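Local structure of mitogen (Streptococcus dysgalactiae, 2J4X) at residues A[91-99]-A[132-140]; A[57-66]-A[186-194]. The protein probably acts as a superantigen toxin that stimulates T cells, and binds a zinc ion in its C-terminal beta-grasp domain. All coordinates share one frame; numbering follows the deposited sequence.

Contact 1: residues A[91-99]-A[132-140]; sequences YVDGGLIKT and NKFVTFQEI
Gln-138, in the first turn of helix 137-150, reaches from the beta-grasp domain to Asp-93 and Gly-95 at the break in strand 87-98. That strand belongs to the OB-fold domain, so the contact joins the two domains of the staphylococcal/streptococcal toxin fold. The polar part centres on one amide. Gln-138 CG lies anti to the backbone N (chi1 173°), and the extended chain beyond it carries the amide to the strand. Gln-138 NE2 donates to Asp-93 O at 2.9 Å (157° at the hydrogen). A water accepts from both Gln-138 NE2 and Gly-95 N. At the other end, Gln-138 OE1 accepts from Leu-77 N, and a second water accepts from Asp-93 N and probably donates to it. Partners at both ends help to fix this buried group's rotation. Asp-93 OD2 forms a salt bridge with Lys-79.

Thr-136 is the N-cap of the helix. Its OG1 accepts from Glu-139 N at 3.2 Å, while its methyl serves the apolar part. Thr-136 CG2 lies 3.9 Å from Ile-97 CG1 and 4.0 Å from Gly-95 C. Further along, Ile-97 CD1 rests on the backbone of strand 134-136, 3.4 Å from Phe-134 O.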
ATOM      1  N   TYR A  91       8.159   1.898 -12.751  1.00 42.92           N
ATOM      2  CA  TYR A  91       8.123   0.522 -12.275  1.00 40.50           C
ATOM      3  C   TYR A  91       7.441   0.401 -10.920  1.00 38.94           C
ATOM      4  O   TYR A  91       7.658   1.225 -10.040  1.00 38.49           O
ATOM      5  CB  TYR A  91       9.531  -0.041 -12.187  1.00 42.54           C
ATOM      6  CG  TYR A  91      10.262   0.012 -13.499  1.00 45.30           C
ATOM      7  CD1 TYR A  91      10.967   1.153 -13.873  1.00 47.36           C
ATOM      8  CD2 TYR A  91      10.220  -1.059 -14.388  1.00 46.09           C
ATOM      9  CE1 TYR A  91      11.613   1.233 -15.103  1.00 48.62           C
ATOM     10  CE2 TYR A  91      10.859  -0.991 -15.621  1.00 46.83           C
ATOM     11  CZ  TYR A  91      11.553   0.159 -15.974  1.00 48.76           C
ATOM     12  OH  TYR A  91      12.172   0.256 -17.202  1.00 51.65           O
ATOM     13  N   VAL A  92       6.598  -0.620 -10.764  1.00 36.46           N
ATOM     14  CA  VAL A  92       5.886  -0.847  -9.512  1.00 34.51           C
ATOM     15  C   VAL A  92       5.666  -2.347  -9.342  1.00 34.55           C
ATOM     16  O   VAL A  92       5.867  -3.111 -10.274  1.00 33.57           O
ATOM     17  CB  VAL A  92       4.510  -0.152  -9.509  1.00 32.93           C
ATOM     18  CG1 VAL A  92       4.643   1.289  -9.953  1.00 31.54           C
ATOM     19  CG2 VAL A  92       3.540  -0.913 -10.405  1.00 33.89           C
ATOM     20  N   ASP A  93       5.272  -2.757  -8.139  1.00 35.48           N
ATOM     21  CA  ASP A  93       4.984  -4.163  -7.813  1.00 36.14           C
ATOM     22  C   ASP A  93       3.485  -4.257  -7.622  1.00 35.30           C
ATOM     23  O   ASP A  93       2.912  -3.434  -6.912  1.00 35.56           O
ATOM     24  CB  ASP A  93       5.617  -4.582  -6.477  1.00 37.82           C
ATOM     25  CG  ASP A  93       7.128  -4.747  -6.547  1.00 40.20           C
ATOM     26  OD1 ASP A  93       7.757  -4.711  -5.455  1.00 42.31           O
ATOM     27  OD2 ASP A  93       7.683  -4.929  -7.667  1.00 41.03           O
ATOM     28  N   GLY A  94       2.849  -5.257  -8.228  1.00 34.63           N
ATOM     29  CA  GLY A  94       1.409  -5.405  -8.073  1.00 32.49           C
ATOM     30  C   GLY A  94       0.559  -4.146  -8.208  1.00 30.64           C
ATOM     31  O   GLY A  94       0.769  -3.358  -9.122  1.00 30.32           O
ATOM     32  N   GLY A  95      -0.411  -3.983  -7.300  1.00 30.06           N
ATOM     33  CA  GLY A  95      -1.315  -2.838  -7.306  1.00 29.63           C
ATOM     34  C   GLY A  95      -2.497  -3.028  -8.247  1.00 30.95           C
ATOM     35  O   GLY A  95      -3.313  -2.128  -8.438  1.00 31.35           O
ATOM     36  N   LEU A  96      -2.632  -4.236  -8.794  1.00 32.29           N
ATOM     37  CA  LEU A  96      -3.670  -4.533  -9.785  1.00 31.12           C
ATOM     38  C   LEU A  96      -4.945  -5.193  -9.321  1.00 29.92           C
ATOM     39  O   LEU A  96      -4.916  -6.146  -8.572  1.00 29.66           O
ATOM     40  CB  LEU A  96      -3.079  -5.395 -10.919  1.00 30.52           C
ATOM     41  CG  LEU A  96      -1.659  -5.060 -11.389  1.00 29.45           C
ATOM     42  CD1 LEU A  96      -1.313  -5.905 -12.595  1.00 28.82           C
ATOM     43  CD2 LEU A  96      -1.550  -3.585 -11.724  1.00 29.45           C
ATOM     44  N   ILE A  97      -6.061  -4.651  -9.791  1.00 29.82           N
ATOM     45  CA  ILE A  97      -7.381  -5.185  -9.531  1.00 31.44           C
ATOM     46  C   ILE A  97      -8.083  -5.045 -10.877  1.00 34.38           C
ATOM     47  O   ILE A  97      -8.089  -3.964 -11.476  1.00 34.09           O
ATOM     48  CB  ILE A  97      -8.183  -4.376  -8.488  1.00 29.88           C
ATOM     49  CG1 ILE A  97      -7.532  -4.484  -7.109  1.00 29.44           C
ATOM     50  CG2 ILE A  97      -9.604  -4.914  -8.407  1.00 29.27           C
ATOM     51  CD1 ILE A  97      -8.340  -3.862  -6.002  1.00 26.38           C
ATOM     52  N   LYS A  98      -8.655  -6.127 -11.385  1.00 36.76           N
ATOM     53  CA  LYS A  98      -9.354  -6.014 -12.660  1.00 38.26           C
ATOM     54  C   LYS A  98     -10.439  -4.933 -12.598  1.00 37.34           C
ATOM     55  O   LYS A  98     -11.193  -4.840 -11.624  1.00 37.26           O
ATOM     56  CB  LYS A  98      -9.978  -7.357 -13.054  1.00 40.01           C
ATOM     57  CG  LYS A  98      -9.005  -8.315 -13.734  1.00 43.36           C
ATOM     58  CD  LYS A  98      -9.693  -9.631 -14.065  1.00 47.21           C
ATOM     59  CE  LYS A  98      -8.752 -10.621 -14.719  1.00 48.12           C
ATOM     60  NZ  LYS A  98      -7.578 -10.917 -13.867  1.00 49.84           N
ATOM     61  N   THR A  99     -10.508  -4.112 -13.638  1.00 37.42           N
ATOM     62  CA  THR A  99     -11.517  -3.062 -13.704  1.00 38.97           C
ATOM     63  C   THR A  99     -12.957  -3.621 -13.597  1.00 41.15           C
ATOM     64  O   THR A  99     -13.893  -2.914 -13.201  1.00 40.72           O
ATOM     65  CB  THR A  99     -11.341  -2.246 -14.991  1.00 36.72           C
ATOM     66  OG1 THR A  99     -10.102  -1.534 -14.919  1.00 34.96           O
ATOM     67  CG2 THR A  99     -12.463  -1.254 -15.158  1.00 36.52           C
ATOM     68  N   ASN A 132     -14.066   1.684  -3.112  1.00 41.54           N
ATOM     69  CA  ASN A 132     -14.252   0.356  -3.721  1.00 39.53           C
ATOM     70  C   ASN A 132     -14.291  -0.694  -2.625  1.00 38.83           C
ATOM     71  O   ASN A 132     -13.602  -0.568  -1.606  1.00 39.61           O
ATOM     72  CB  ASN A 132     -13.128   0.038  -4.689  1.00 40.37           C
ATOM     73  CG  ASN A 132     -13.233   0.839  -5.945  1.00 41.49           C
ATOM     74  OD1 ASN A 132     -14.246   0.751  -6.641  1.00 44.94           O
ATOM     75  ND2 ASN A 132     -12.207   1.641  -6.250  1.00 40.20           N
ATOM     76  N   LYS A 133     -15.105  -1.726  -2.829  1.00 37.94           N
ATOM     77  CA  LYS A 133     -15.262  -2.796  -1.850  1.00 37.38           C
ATOM     78  C   LYS A 133     -13.959  -3.560  -1.713  1.00 36.70           C
ATOM     79  O   LYS A 133     -13.623  -4.079  -0.640  1.00 35.45           O
ATOM     80  CB  LYS A 133     -16.364  -3.745  -2.306  1.00 38.80           C
ATOM     81  CG  LYS A 133     -16.651  -4.880  -1.346  1.00 41.73           C
ATOM     82  CD  LYS A 133     -17.807  -5.718  -1.844  1.00 41.76           C
ATOM     83  CE  LYS A 133     -18.489  -6.366  -0.674  1.00 44.90           C
ATOM     84  NZ  LYS A 133     -18.959  -5.315   0.276  1.00 47.29           N
ATOM     85  N   PHE A 134     -13.235  -3.626  -2.831  1.00 36.96           N
ATOM     86  CA  PHE A 134     -11.956  -4.317  -2.895  1.00 36.35           C
ATOM     87  C   PHE A 134     -10.826  -3.348  -3.158  1.00 33.46           C
ATOM     88  O   PHE A 134     -10.857  -2.600  -4.121  1.00 32.09           O
ATOM     89  CB  PHE A 134     -11.998  -5.432  -3.973  1.00 39.17           C
ATOM     90  CG  PHE A 134     -12.899  -6.592  -3.591  1.00 41.96           C
ATOM     91  CD1 PHE A 134     -14.220  -6.654  -4.045  1.00 43.23           C
ATOM     92  CD2 PHE A 134     -12.472  -7.541  -2.644  1.00 41.93           C
ATOM     93  CE1 PHE A 134     -15.108  -7.638  -3.547  1.00 43.44           C
ATOM     94  CE2 PHE A 134     -13.352  -8.517  -2.147  1.00 41.63           C
ATOM     95  CZ  PHE A 134     -14.669  -8.561  -2.597  1.00 42.24           C
ATOM     96  N   VAL A 135      -9.853  -3.331  -2.252  1.00 33.76           N
ATOM     97  CA  VAL A 135      -8.676  -2.477  -2.401  1.00 33.11           C
ATOM     98  C   VAL A 135      -7.461  -3.348  -2.086  1.00 32.29           C
ATOM     99  O   VAL A 135      -7.517  -4.215  -1.209  1.00 33.02           O
ATOM    100  CB  VAL A 135      -8.688  -1.212  -1.433  1.00 33.05           C
ATOM    101  CG1 VAL A 135     -10.036  -0.497  -1.508  1.00 31.44           C
ATOM    102  CG2 VAL A 135      -8.341  -1.605  -0.012  1.00 32.95           C
ATOM    103  N   THR A 136      -6.370  -3.137  -2.809  1.00 30.59           N
ATOM    104  CA  THR A 136      -5.174  -3.915  -2.548  1.00 30.05           C
ATOM    105  C   THR A 136      -4.659  -3.593  -1.147  1.00 29.97           C
ATOM    106  O   THR A 136      -4.885  -2.492  -0.638  1.00 30.53           O
ATOM    107  CB  THR A 136      -4.033  -3.580  -3.543  1.00 29.72           C
ATOM    108  OG1 THR A 136      -3.809  -2.158  -3.572  1.00 29.88           O
ATOM    109  CG2 THR A 136      -4.365  -4.100  -4.915  1.00 26.73           C
ATOM    110  N   PHE A 137      -3.988  -4.561  -0.524  1.00 29.05           N
ATOM    111  CA  PHE A 137      -3.369  -4.353   0.775  1.00 28.28           C
ATOM    112  C   PHE A 137      -2.249  -3.303   0.582  1.00 28.25           C
ATOM    113  O   PHE A 137      -2.004  -2.474   1.463  1.00 27.73           O
ATOM    114  CB  PHE A 137      -2.772  -5.664   1.292  1.00 30.53           C
ATOM    115  CG  PHE A 137      -1.851  -5.485   2.476  1.00 32.83           C
ATOM    116  CD1 PHE A 137      -2.359  -5.174   3.729  1.00 33.11           C
ATOM    117  CD2 PHE A 137      -0.464  -5.573   2.320  1.00 34.20           C
ATOM    118  CE1 PHE A 137      -1.506  -4.952   4.798  1.00 32.03           C
ATOM    119  CE2 PHE A 137       0.396  -5.347   3.397  1.00 31.83           C
ATOM    120  CZ  PHE A 137      -0.133  -5.037   4.626  1.00 31.13           C
ATOM    121  N   GLN A 138      -1.571  -3.336  -0.574  1.00 27.00           N
ATOM    122  CA  GLN A 138      -0.509  -2.387  -0.856  1.00 25.35           C
ATOM    123  C   GLN A 138      -0.999  -0.951  -0.723  1.00 26.35           C
ATOM    124  O   GLN A 138      -0.277  -0.103  -0.170  1.00 27.55           O
ATOM    125  CB  GLN A 138       0.060  -2.580  -2.256  1.00 24.04           C
ATOM    126  CG  GLN A 138       1.043  -1.458  -2.591  1.00 22.04           C
ATOM    127  CD  GLN A 138       1.706  -1.605  -3.943  1.00 22.55           C
ATOM    128  OE1 GLN A 138       2.614  -0.847  -4.278  1.00 23.48           O
ATOM    129  NE2 GLN A 138       1.264  -2.584  -4.724  1.00 22.75           N
ATOM    130  N   GLU A 139      -2.211  -0.677  -1.230  1.00 25.35           N
ATOM    131  CA  GLU A 139      -2.798   0.659  -1.159  1.00 25.37           C
ATOM    132  C   GLU A 139      -3.022   1.101   0.287  1.00 26.30           C
ATOM    133  O   GLU A 139      -2.651   2.214   0.661  1.00 27.14           O
ATOM    134  CB  GLU A 139      -4.136   0.732  -1.894  1.00 27.03           C
ATOM    135  CG  GLU A 139      -4.778   2.130  -1.754  1.00 27.97           C
ATOM    136  CD  GLU A 139      -6.132   2.269  -2.415  1.00 28.67           C
ATOM    137  OE1 GLU A 139      -6.409   1.569  -3.405  1.00 29.62           O
ATOM    138  OE2 GLU A 139      -6.914   3.107  -1.953  1.00 30.35           O
ATOM    139  N   ILE A 140      -3.664   0.246   1.089  1.00 27.10           N
ATOM    140  CA  ILE A 140      -3.893   0.538   2.506  1.00 27.10           C
ATOM    141  C   ILE A 140      -2.549   0.769   3.216  1.00 28.08           C
ATOM    142  O   ILE A 140      -2.372   1.774   3.903  1.00 30.64           O
ATOM    143  CB  ILE A 140      -4.570  -0.640   3.230  1.00 26.82           C
ATOM    144  CG1 ILE A 140      -5.936  -0.922   2.602  1.00 27.57           C
ATOM    145  CG2 ILE A 140      -4.691  -0.338   4.713  1.00 24.60           C
ATOM    146  CD1 ILE A 140      -6.657  -2.110   3.221  1.00 26.42           C
TER
HETATM  147  O   HOH W   1       4.871  -0.876  -5.850  1.00 27.14           O
HETATM  148  O   HOH W   2      -0.032  -5.081  -4.700  1.00 28.49           O

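Contact 2: residues A[57-66]-A[186-194]; sequences NVSPAQERRF and PNYTDNETI
Thr-189 meets Asn-57 and Ser-59 where the chain leaves strand 53-57 for helix 60-65. The direct backbone link runs from Ser-59 N to Thr-189 O, a hydrogen bond of 3.0 Å. The position of that oxygen is somewhat uncertain, because it lies too close to a neighbour in the model. The Thr-189 methyl, CG2, touches the Asn-57 side-chain amide, 3.4 Å from Asn-57 ND2, and also lies 3.6 Å from the main-chain Asn-57 O.

Asn-191 makes the second part of the contact. Gln-62 and Phe-66 both border its amide. The Gln-62 chain bends at chi2 (-58°), which brings it alongside Asp-190 O and the Asn-191 side chain. Gln-62 CG lies 3.6 Å from Asp-190 O, and the Gln-62 and Asn-191 amide planes stand 75° apart. The Phe-66 and Asn-191 side chains approach each other from opposite directions, with Phe-66 CE2 3.8 Å from Asn-191 ND2. The ring and this amide are also steeply inclined, at 68°.

The next shell holds these groups in place. Asn-191 OD1 accepts from Leu-96 N and Asn-57 ND2 donates to Asp-93 OD2, so both amides are tied to strand 87-98. Lys-98 makes a cation-pi contact with Phe-66. Ser-59 caps helix 60-65: Ser-59 OG accepts from Gln-62 N at 3.0 Å. The turn 187-192 is braced from within. Asn-187 OD1 accepts from Thr-189 N at 3.0 Å, and Asp-190 OD1 accepts from Glu-192 N.

Two successive Asx turns therefore shape a loop of the beta-grasp domain, which packs against the serine-capped start of helix 60-65 and the residues flanking the helix. This is part of the interface between the two domains of the superantigen fold, away from the zinc site.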
ATOM      1  N   ASN A  57       5.449  -5.395 -11.745  1.00 40.26           N
ATOM      2  CA  ASN A  57       6.097  -6.663 -11.480  1.00 40.81           C
ATOM      3  C   ASN A  57       5.113  -7.409 -10.592  1.00 41.87           C
ATOM      4  O   ASN A  57       4.663  -6.867  -9.577  1.00 41.88           O
ATOM      5  CB  ASN A  57       7.438  -6.400 -10.779  1.00 41.04           C
ATOM      6  CG  ASN A  57       8.075  -7.654 -10.207  1.00 42.65           C
ATOM      7  OD1 ASN A  57       8.066  -8.719 -10.825  1.00 43.76           O
ATOM      8  ND2 ASN A  57       8.655  -7.522  -9.013  1.00 43.19           N
ATOM      9  N   VAL A  58       4.747  -8.629 -10.998  1.00 42.70           N
ATOM     10  CA  VAL A  58       3.801  -9.460 -10.246  1.00 44.17           C
ATOM     11  C   VAL A  58       4.332 -10.892 -10.140  1.00 44.45           C
ATOM     12  O   VAL A  58       5.260 -11.243 -10.851  1.00 45.81           O
ATOM     13  CB  VAL A  58       2.397  -9.479 -10.914  1.00 44.63           C
ATOM     14  CG1 VAL A  58       1.335  -9.611  -9.854  1.00 46.95           C
ATOM     15  CG2 VAL A  58       2.140  -8.195 -11.674  1.00 45.06           C
ATOM     16  N   SER A  59       3.763 -11.707  -9.253  1.00 44.77           N
ATOM     17  CA  SER A  59       4.211 -13.093  -9.066  1.00 46.40           C
ATOM     18  C   SER A  59       3.832 -13.980 -10.236  1.00 48.12           C
ATOM     19  O   SER A  59       2.837 -13.719 -10.907  1.00 48.64           O
ATOM     20  CB  SER A  59       3.588 -13.703  -7.813  1.00 46.49           C
ATOM     21  OG  SER A  59       2.207 -13.949  -8.004  1.00 46.11           O
ATOM     22  N   PRO A  60       4.607 -15.060 -10.481  1.00 49.34           N
ATOM     23  CA  PRO A  60       4.289 -15.957 -11.600  1.00 49.17           C
ATOM     24  C   PRO A  60       2.804 -16.331 -11.565  1.00 49.60           C
ATOM     25  O   PRO A  60       2.134 -16.395 -12.601  1.00 49.09           O
ATOM     26  CB  PRO A  60       5.199 -17.156 -11.346  1.00 48.59           C
ATOM     27  CG  PRO A  60       6.399 -16.523 -10.703  1.00 49.57           C
ATOM     28  CD  PRO A  60       5.762 -15.569  -9.717  1.00 49.23           C
ATOM     29  N   ALA A  61       2.299 -16.545 -10.353  1.00 49.86           N
ATOM     30  CA  ALA A  61       0.909 -16.912 -10.142  1.00 50.67           C
ATOM     31  C   ALA A  61      -0.036 -15.809 -10.607  1.00 52.52           C
ATOM     32  O   ALA A  61      -0.998 -16.066 -11.341  1.00 54.30           O
ATOM     33  CB  ALA A  61       0.675 -17.226  -8.674  1.00 49.52           C
ATOM     34  N   GLN A  62       0.230 -14.579 -10.182  1.00 52.87           N
ATOM     35  CA  GLN A  62      -0.611 -13.450 -10.565  1.00 52.00           C
ATOM     36  C   GLN A  62      -0.570 -13.179 -12.064  1.00 52.84           C
ATOM     37  O   GLN A  62      -1.569 -12.776 -12.642  1.00 52.76           O
ATOM     38  CB  GLN A  62      -0.177 -12.193  -9.817  1.00 50.81           C
ATOM     39  CG  GLN A  62      -0.616 -12.146  -8.402  1.00 46.67           C
ATOM     40  CD  GLN A  62      -2.098 -12.246  -8.309  1.00 45.77           C
ATOM     41  OE1 GLN A  62      -2.629 -13.079  -7.579  1.00 46.54           O
ATOM     42  NE2 GLN A  62      -2.790 -11.398  -9.055  1.00 45.13           N
ATOM     43  N   GLU A  63       0.588 -13.387 -12.686  1.00 54.29           N
ATOM     44  CA  GLU A  63       0.720 -13.149 -14.121  1.00 56.21           C
ATOM     45  C   GLU A  63      -0.317 -13.978 -14.882  1.00 57.75           C
ATOM     46  O   GLU A  63      -0.962 -13.476 -15.800  1.00 58.55           O
ATOM     47  CB  GLU A  63       2.152 -13.491 -14.606  1.00 55.45           C
ATOM     48  N   ARG A  64      -0.483 -15.241 -14.490  1.00 59.08           N
ATOM     49  CA  ARG A  64      -1.445 -16.129 -15.143  1.00 59.69           C
ATOM     50  C   ARG A  64      -2.855 -15.566 -15.130  1.00 59.47           C
ATOM     51  O   ARG A  64      -3.544 -15.606 -16.154  1.00 60.76           O
ATOM     52  CB  ARG A  64      -1.458 -17.510 -14.476  1.00 60.87           C
ATOM     53  CG  ARG A  64      -0.235 -18.383 -14.787  1.00 63.51           C
ATOM     54  CD  ARG A  64      -0.375 -19.797 -14.192  1.00 65.21           C
ATOM     55  NE  ARG A  64       0.720 -20.119 -13.282  1.00 67.62           N
ATOM     56  CZ  ARG A  64       2.005 -20.137 -13.635  1.00 69.89           C
ATOM     57  NH1 ARG A  64       2.356 -19.853 -14.889  1.00 71.02           N
ATOM     58  NH2 ARG A  64       2.943 -20.423 -12.734  1.00 70.37           N
ATOM     59  N   ARG A  65      -3.280 -15.043 -13.979  1.00 58.16           N
ATOM     60  CA  ARG A  65      -4.618 -14.480 -13.822  1.00 56.68           C
ATOM     61  C   ARG A  65      -4.907 -13.240 -14.676  1.00 54.71           C
ATOM     62  O   ARG A  65      -6.065 -12.899 -14.881  1.00 54.97           O
ATOM     63  CB  ARG A  65      -4.881 -14.183 -12.334  1.00 58.61           C
ATOM     64  CG  ARG A  65      -5.712 -12.916 -12.047  1.00 63.16           C
ATOM     65  CD  ARG A  65      -6.238 -12.833 -10.603  1.00 64.15           C
ATOM     66  NE  ARG A  65      -7.347 -13.763 -10.406  1.00 68.41           N
ATOM     67  CZ  ARG A  65      -8.551 -13.634 -10.970  1.00 70.05           C
ATOM     68  NH1 ARG A  65      -8.802 -12.595 -11.764  1.00 71.48           N
ATOM     69  NH2 ARG A  65      -9.498 -14.554 -10.765  1.00 69.83           N
ATOM     70  N   PHE A  66      -3.868 -12.577 -15.181  1.00 52.82           N
ATOM     71  CA  PHE A  66      -4.039 -11.374 -16.003  1.00 51.39           C
ATOM     72  C   PHE A  66      -3.742 -11.639 -17.474  1.00 52.06           C
ATOM     73  O   PHE A  66      -2.708 -12.206 -17.803  1.00 52.35           O
ATOM     74  CB  PHE A  66      -3.137 -10.242 -15.482  1.00 48.26           C
ATOM     75  CG  PHE A  66      -3.627  -9.633 -14.207  1.00 46.15           C
ATOM     76  CD1 PHE A  66      -4.747  -8.803 -14.210  1.00 44.08           C
ATOM     77  CD2 PHE A  66      -3.025  -9.956 -12.985  1.00 46.39           C
ATOM     78  CE1 PHE A  66      -5.275  -8.304 -13.015  1.00 44.34           C
ATOM     79  CE2 PHE A  66      -3.546  -9.462 -11.769  1.00 45.10           C
ATOM     80  CZ  PHE A  66      -4.677  -8.635 -11.790  1.00 43.69           C
ATOM     81  N   PRO A 186       6.704  -5.022   2.760  1.00 36.45           N
ATOM     82  CA  PRO A 186       5.971  -6.210   2.316  1.00 35.99           C
ATOM     83  C   PRO A 186       6.218  -6.539   0.847  1.00 36.47           C
ATOM     84  O   PRO A 186       6.688  -5.697   0.083  1.00 36.54           O
ATOM     85  CB  PRO A 186       4.511  -5.837   2.588  1.00 35.41           C
ATOM     86  CG  PRO A 186       4.600  -4.920   3.759  1.00 33.95           C
ATOM     87  CD  PRO A 186       5.796  -4.051   3.397  1.00 35.53           C
ATOM     88  N   ASN A 187       5.910  -7.779   0.477  1.00 37.41           N
ATOM     89  CA  ASN A 187       6.021  -8.242  -0.903  1.00 38.79           C
ATOM     90  C   ASN A 187       4.674  -7.943  -1.551  1.00 37.19           C
ATOM     91  O   ASN A 187       3.686  -8.663  -1.344  1.00 37.28           O
ATOM     92  CB  ASN A 187       6.260  -9.746  -0.965  1.00 40.93           C
ATOM     93  CG  ASN A 187       6.437 -10.244  -2.390  1.00 43.20           C
ATOM     94  OD1 ASN A 187       6.217  -9.502  -3.351  1.00 44.39           O
ATOM     95  ND2 ASN A 187       6.838 -11.504  -2.532  1.00 45.74           N
ATOM     96  N   TYR A 188       4.632  -6.885  -2.340  1.00 36.43           N
ATOM     97  CA  TYR A 188       3.382  -6.477  -2.976  1.00 36.68           C
ATOM     98  C   TYR A 188       3.120  -7.152  -4.328  1.00 37.25           C
ATOM     99  O   TYR A 188       2.079  -6.935  -4.951  1.00 36.48           O
ATOM    100  CB  TYR A 188       3.359  -4.949  -3.162  1.00 32.20           C
ATOM    101  CG  TYR A 188       3.538  -4.120  -1.909  1.00 27.32           C
ATOM    102  CD1 TYR A 188       2.776  -4.360  -0.773  1.00 26.49           C
ATOM    103  CD2 TYR A 188       4.416  -3.035  -1.902  1.00 26.89           C
ATOM    104  CE1 TYR A 188       2.880  -3.526   0.349  1.00 26.90           C
ATOM    105  CE2 TYR A 188       4.533  -2.199  -0.807  1.00 26.14           C
ATOM    106  CZ  TYR A 188       3.762  -2.439   0.319  1.00 27.50           C
ATOM    107  OH  TYR A 188       3.844  -1.573   1.394  1.00 28.27           O
ATOM    108  N   THR A 189       4.052  -7.980  -4.778  1.00 39.01           N
ATOM    109  CA  THR A 189       3.879  -8.639  -6.065  1.00 40.63           C
ATOM    110  C   THR A 189       2.682  -9.613  -6.129  1.00 42.22           C
ATOM    111  O   THR A 189       2.261 -10.007  -7.221  1.00 42.86           O
ATOM    112  CB  THR A 189       5.193  -9.362  -6.491  1.00 40.35           C
ATOM    113  OG1 THR A 189       5.607 -10.265  -5.458  1.00 41.84           O
ATOM    114  CG2 THR A 189       6.310  -8.348  -6.739  1.00 37.70           C
ATOM    115  N   ASP A 190       2.109  -9.983  -4.982  1.00 44.46           N
ATOM    116  CA  ASP A 190       0.968 -10.907  -4.988  1.00 45.62           C
ATOM    117  C   ASP A 190      -0.422 -10.293  -5.119  1.00 44.64           C
ATOM    118  O   ASP A 190      -1.413 -11.016  -5.121  1.00 45.06           O
ATOM    119  CB  ASP A 190       0.992 -11.826  -3.759  1.00 50.13           C
ATOM    120  CG  ASP A 190       1.252 -11.085  -2.475  1.00 53.72           C
ATOM    121  OD1 ASP A 190       0.482 -10.145  -2.157  1.00 56.09           O
ATOM    122  OD2 ASP A 190       2.235 -11.458  -1.786  1.00 56.70           O
ATOM    123  N   ASN A 191      -0.502  -8.971  -5.240  1.00 42.53           N
ATOM    124  CA  ASN A 191      -1.781  -8.293  -5.391  1.00 39.86           C
ATOM    125  C   ASN A 191      -2.786  -8.704  -4.365  1.00 39.04           C
ATOM    126  O   ASN A 191      -3.948  -8.869  -4.696  1.00 41.00           O
ATOM    127  CB  ASN A 191      -2.392  -8.560  -6.755  1.00 39.76           C
ATOM    128  CG  ASN A 191      -1.710  -7.809  -7.842  1.00 41.67           C
ATOM    129  OD1 ASN A 191      -1.569  -6.598  -7.753  1.00 42.87           O
ATOM    130  ND2 ASN A 191      -1.277  -8.517  -8.892  1.00 43.04           N
ATOM    131  N   GLU A 192      -2.361  -8.885  -3.125  1.00 38.35           N
ATOM    132  CA  GLU A 192      -3.299  -9.264  -2.078  1.00 36.43           C
ATOM    133  C   GLU A 192      -4.332  -8.142  -2.049  1.00 34.70           C
ATOM    134  O   GLU A 192      -3.960  -6.976  -2.146  1.00 34.40           O
ATOM    135  CB  GLU A 192      -2.569  -9.344  -0.736  1.00 38.07           C
ATOM    136  CG  GLU A 192      -3.216 -10.281   0.267  1.00 44.63           C
ATOM    137  CD  GLU A 192      -2.692 -10.122   1.700  1.00 48.39           C
ATOM    138  OE1 GLU A 192      -1.487  -9.781   1.875  1.00 51.64           O
ATOM    139  OE2 GLU A 192      -3.492 -10.359   2.652  1.00 48.90           O
ATOM    140  N   THR A 193      -5.617  -8.487  -1.966  1.00 34.18           N
ATOM    141  CA  THR A 193      -6.711  -7.497  -1.897  1.00 35.38           C
ATOM    142  C   THR A 193      -7.527  -7.638  -0.588  1.00 35.32           C
ATOM    143  O   THR A 193      -7.714  -8.738  -0.070  1.00 36.38           O
ATOM    144  CB  THR A 193      -7.684  -7.624  -3.096  1.00 34.96           C
ATOM    145  OG1 THR A 193      -8.109  -8.985  -3.212  1.00 38.12           O
ATOM    146  CG2 THR A 193      -7.014  -7.209  -4.391  1.00 35.44           C
ATOM    147  N   ILE A 194      -8.006  -6.521  -0.054  1.00 35.20           N
ATOM    148  CA  ILE A 194      -8.763  -6.538   1.187  1.00 35.29           C
ATOM    149  C   ILE A 194     -10.219  -6.245   0.872  1.00 35.83           C
ATOM    150  O   ILE A 194     -10.510  -5.395   0.049  1.00 35.86           O
ATOM    151  CB  ILE A 194      -8.219  -5.449   2.171  1.00 36.23           C
ATOM    152  CG1 ILE A 194      -6.716  -5.643   2.381  1.00 34.94           C
ATOM    153  CG2 ILE A 194      -8.938  -5.522   3.535  1.00 34.04           C
ATOM    154  CD1 ILE A 194      -6.336  -6.926   3.106  1.00 36.00           C
TER

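Along the chain the segments come in the order 57-66, 91-99, 132-140, 186-194, so contact 2 encloses contact 1. The first two lie in the OB-fold domain and the last two in the beta-grasp domain. The contact centres are about 9 Å apart, and both belong to one domain interface. Strands 53-57 and 87-98 run parallel in the OB-fold sheet. Strands 134-136 and 193-195 form a small antiparallel sheet on the beta-grasp side, with a probable hydrogen bond of 2.6 Å from Ile-194 N to Val-135 O. Strand 87-98 meets both beta-grasp segments, so the two contacts are neighbouring parts of that interface, both on this strand or next to it.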